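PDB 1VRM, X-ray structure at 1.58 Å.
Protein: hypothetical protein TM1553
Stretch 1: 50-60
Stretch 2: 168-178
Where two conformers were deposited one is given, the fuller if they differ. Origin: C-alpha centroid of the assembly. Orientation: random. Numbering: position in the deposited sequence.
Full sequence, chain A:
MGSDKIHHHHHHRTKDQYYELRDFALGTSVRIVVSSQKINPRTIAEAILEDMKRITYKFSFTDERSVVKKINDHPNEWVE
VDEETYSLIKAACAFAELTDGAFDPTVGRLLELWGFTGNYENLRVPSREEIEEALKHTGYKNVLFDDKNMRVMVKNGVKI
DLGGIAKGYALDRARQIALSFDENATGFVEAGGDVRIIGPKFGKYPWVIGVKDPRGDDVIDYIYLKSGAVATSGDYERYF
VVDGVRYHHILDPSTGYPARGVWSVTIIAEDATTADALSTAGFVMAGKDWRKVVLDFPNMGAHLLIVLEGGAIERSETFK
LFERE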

# COMPACT_ATOMS: atom_id res chain seq x y z
N GLU A 50 -0.92 11.43 14.66
CA GLU A 50 0.35 11.09 15.35
C GLU A 50 0.77 9.66 15.00
O GLU A 50 1.95 9.41 14.73
CB GLU A 50 0.21 11.22 16.85
CG GLU A 50 0.00 12.67 17.28
CD GLU A 50 -0.23 12.79 18.80
OE1 GLU A 50 -0.16 11.78 19.53
OE2 GLU A 50 -0.52 13.93 19.22
N ASP A 51 -0.18 8.74 15.01
CA ASP A 51 0.17 7.33 14.67
C ASP A 51 0.64 7.20 13.21
O ASP A 51 1.58 6.46 12.90
CB ASP A 51 -0.99 6.42 14.95
CG ASP A 51 -0.58 4.98 15.02
OD1 ASP A 51 0.29 4.68 15.84
OD2 ASP A 51 -1.16 4.14 14.25
N MSE A 52 -0.04 7.90 12.32
CA MSE A 52 0.34 7.85 10.89
C MSE A 52 1.77 8.35 10.69
O MSE A 52 2.56 7.76 9.94
CB MSE A 52 -0.64 8.63 10.01
CG MSE A 52 -1.93 7.95 9.97
SE MSE A 52 -3.19 9.16 8.92
CE MSE A 52 -3.82 7.79 7.60
N LYS A 53 2.10 9.44 11.38
CA LYS A 53 3.46 9.98 11.33
C LYS A 53 4.46 9.03 11.99
O LYS A 53 5.56 8.80 11.45
CB LYS A 53 3.54 11.37 11.93
CG LYS A 53 2.76 12.40 11.11
CD LYS A 53 2.78 13.75 11.78
CE LYS A 53 2.22 14.81 10.84
NZ LYS A 53 2.75 14.65 9.46
N ARG A 54 4.09 8.44 13.10
CA ARG A 54 4.94 7.49 13.80
C ARG A 54 5.33 6.32 12.86
O ARG A 54 6.49 5.96 12.73
CB ARG A 54 4.21 6.94 15.00
CG ARG A 54 4.99 5.91 15.79
CD ARG A 54 4.17 5.30 16.89
NE ARG A 54 3.11 4.47 16.36
CZ ARG A 54 3.32 3.22 15.94
NH1 ARG A 54 4.53 2.67 16.05
NH2 ARG A 54 2.31 2.53 15.44
N ILE A 55 4.34 5.75 12.21
CA ILE A 55 4.52 4.63 11.26
C ILE A 55 5.39 5.11 10.08
O ILE A 55 6.24 4.38 9.57
CB ILE A 55 3.13 4.11 10.78
CG1 ILE A 55 2.47 3.43 11.96
CG2 ILE A 55 3.28 3.29 9.51
CD1 ILE A 55 1.03 3.17 11.71
N THR A 56 5.18 6.35 9.63
CA THR A 56 5.95 6.92 8.53
C THR A 56 7.46 6.82 8.80
O THR A 56 8.23 6.42 7.92
CB THR A 56 5.59 8.40 8.25
OG1 THR A 56 4.20 8.49 7.90
CG2 THR A 56 6.38 8.94 7.08
N TYR A 57 7.85 7.20 10.02
CA TYR A 57 9.27 7.25 10.36
C TYR A 57 9.80 5.88 10.77
O TYR A 57 10.94 5.51 10.43
CB TYR A 57 9.55 8.30 11.43
CG TYR A 57 9.12 9.67 10.91
CD1 TYR A 57 9.56 10.10 9.65
CD2 TYR A 57 8.25 10.46 11.60
CE1 TYR A 57 9.16 11.32 9.13
CE2 TYR A 57 7.84 11.69 11.09
CZ TYR A 57 8.29 12.11 9.85
OH TYR A 57 7.90 13.33 9.32
N LYS A 58 8.98 5.10 11.47
CA LYS A 58 9.43 3.83 11.99
C LYS A 58 9.72 2.82 10.90
O LYS A 58 10.62 1.98 11.05
CB LYS A 58 8.40 3.24 12.96
CG LYS A 58 8.80 1.91 13.54
CD LYS A 58 7.91 1.48 14.68
CE LYS A 58 8.29 0.10 15.18
NZ LYS A 58 7.45 -0.30 16.33
N PHE A 59 8.92 2.89 9.83
CA PHE A 59 9.03 1.92 8.74
C PHE A 59 9.61 2.53 7.47
O PHE A 59 9.56 1.91 6.42
CB PHE A 59 7.68 1.23 8.53
CG PHE A 59 7.26 0.44 9.74
CD1 PHE A 59 7.96 -0.66 10.14
CD2 PHE A 59 6.22 0.87 10.55
CE1 PHE A 59 7.57 -1.35 11.29
CE2 PHE A 59 5.85 0.16 11.70
CZ PHE A 59 6.53 -0.95 12.03
N SER A 60 10.23 3.70 7.57
CA SER A 60 10.82 4.41 6.46
C SER A 60 12.03 3.70 5.88
O SER A 60 12.77 3.03 6.60
CB SER A 60 11.31 5.80 6.93
OG SER A 60 12.03 6.48 5.92
N GLY A 168 -1.91 0.88 4.12
CA GLY A 168 -3.00 0.04 4.58
C GLY A 168 -2.90 -0.26 6.06
O GLY A 168 -3.89 -0.24 6.81
N TYR A 169 -1.70 -0.62 6.48
CA TYR A 169 -1.47 -0.90 7.89
C TYR A 169 -1.84 0.32 8.77
O TYR A 169 -2.57 0.18 9.75
CB TYR A 169 -0.01 -1.27 8.06
CG TYR A 169 0.37 -1.43 9.51
CD1 TYR A 169 -0.17 -2.46 10.25
CD2 TYR A 169 1.21 -0.54 10.15
CE1 TYR A 169 0.13 -2.62 11.59
CE2 TYR A 169 1.51 -0.70 11.52
CZ TYR A 169 0.98 -1.73 12.21
OH TYR A 169 1.25 -1.93 13.57
N ALA A 170 -1.32 1.48 8.38
CA ALA A 170 -1.59 2.74 9.11
C ALA A 170 -3.10 3.02 9.11
O ALA A 170 -3.67 3.47 10.14
CB ALA A 170 -0.87 3.86 8.49
N LEU A 171 -3.75 2.76 7.99
CA LEU A 171 -5.19 3.03 7.90
C LEU A 171 -5.98 2.11 8.83
O LEU A 171 -6.96 2.54 9.42
CB LEU A 171 -5.73 2.93 6.49
CG LEU A 171 -5.20 4.07 5.60
CD1 LEU A 171 -5.48 3.75 4.13
CD2 LEU A 171 -5.76 5.40 5.96
N ASP A 172 -5.62 0.85 8.86
CA ASP A 172 -6.27 -0.09 9.76
C ASP A 172 -6.04 0.34 11.24
O ASP A 172 -6.96 0.32 12.03
CB ASP A 172 -5.80 -1.51 9.51
CG ASP A 172 -6.37 -2.07 8.21
OD1 ASP A 172 -7.44 -1.56 7.74
OD2 ASP A 172 -5.72 -3.00 7.65
N ARG A 173 -4.81 0.72 11.57
CA ARG A 173 -4.52 1.25 12.91
C ARG A 173 -5.34 2.50 13.22
O ARG A 173 -5.87 2.66 14.33
CB ARG A 173 -3.05 1.56 13.08
CG ARG A 173 -2.34 0.28 13.51
CD ARG A 173 -0.99 0.53 14.00
NE ARG A 173 -0.94 1.55 15.03
CZ ARG A 173 -1.01 1.34 16.33
NH1 ARG A 173 -1.10 0.10 16.81
NH2 ARG A 173 -0.93 2.38 17.17
N ALA A 174 -5.46 3.37 12.25
CA ALA A 174 -6.22 4.59 12.43
C ALA A 174 -7.66 4.30 12.85
O ALA A 174 -8.17 4.92 13.77
CB ALA A 174 -6.16 5.46 11.20
N ARG A 175 -8.34 3.38 12.15
CA ARG A 175 -9.67 2.99 12.56
C ARG A 175 -9.70 2.44 13.98
O ARG A 175 -10.59 2.77 14.78
CB ARG A 175 -10.19 1.92 11.61
CG ARG A 175 -11.51 1.28 12.06
CD ARG A 175 -12.08 0.38 11.00
NE ARG A 175 -13.21 -0.37 11.51
CZ ARG A 175 -13.06 -1.45 12.28
NH1 ARG A 175 -11.86 -1.89 12.67
NH2 ARG A 175 -14.13 -2.05 12.72
N GLN A 176 -8.73 1.60 14.34
CA GLN A 176 -8.67 0.98 15.67
C GLN A 176 -8.54 2.08 16.72
O GLN A 176 -9.18 2.02 17.77
CB GLN A 176 -7.49 -0.00 15.79
CG GLN A 176 -7.49 -1.26 14.84
CD GLN A 176 -6.06 -1.97 14.74
OE1 GLN A 176 -5.15 -1.75 15.59
NE2 GLN A 176 -5.89 -2.82 13.71
N ILE A 177 -7.73 3.08 16.44
CA ILE A 177 -7.53 4.23 17.36
C ILE A 177 -8.86 4.95 17.57
O ILE A 177 -9.28 5.19 18.71
CB ILE A 177 -6.41 5.20 16.86
CG1 ILE A 177 -5.06 4.50 16.94
CG2 ILE A 177 -6.44 6.50 17.61
CD1 ILE A 177 -3.97 5.15 16.18
N ALA A 178 -9.55 5.27 16.48
CA ALA A 178 -10.81 6.00 16.59
C ALA A 178 -11.80 5.24 17.44
O ALA A 178 -12.47 5.80 18.32
CB ALA A 178 -11.35 6.25 15.21
O HOH W 1 -2.21 5.24 11.91

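At the apolar centre of this contact, Ile-55 points toward the other helix and sets its CD1 3.8 Å from CB of Ala-170. The small alanine lets the backbones come close: CA of Met-52 and CA of Ala-170 are 5.7 Å apart, while the two helices, running nearly antiparallel at 151°, have axes 9.6 Å apart at closest approach. The CA-to-CB bond of selenomethionine Met-52 points sideways to the other helix, yet its long, flexible chain carries CE to within 3.5 Å of CD2 of Leu-171. The same CD1 of Ile-55 also lies 3.9 Å from CE2 of Tyr-169, whose ring offers an apolar surface to Ile-55 and, more loosely, to Phe-59, just past the end of the first helix.

Farther along, charge takes over. Asp-51 is buried, and its carboxylate is met by two arginines. Arg-173 reaches across in a two-pronged salt bridge, NE donating to Asp-51 OD2 (2.7 Å) and NH2 to Asp-51 OD1 (2.9 Å); from the same helix as Asp-51, Arg-54 NE donates to Asp-51 OD1 (2.9 Å). The shared anion offsets the repulsion between the arginines, where Arg-54 NH2 sits 3.4 Å from Arg-173 NE, two donors with no hydrogen bond between them. A water donates to both Asp-51 OD2 (2.8 Å) and Ala-170 O (2.9 Å), linking the carboxylate to the opposing backbone.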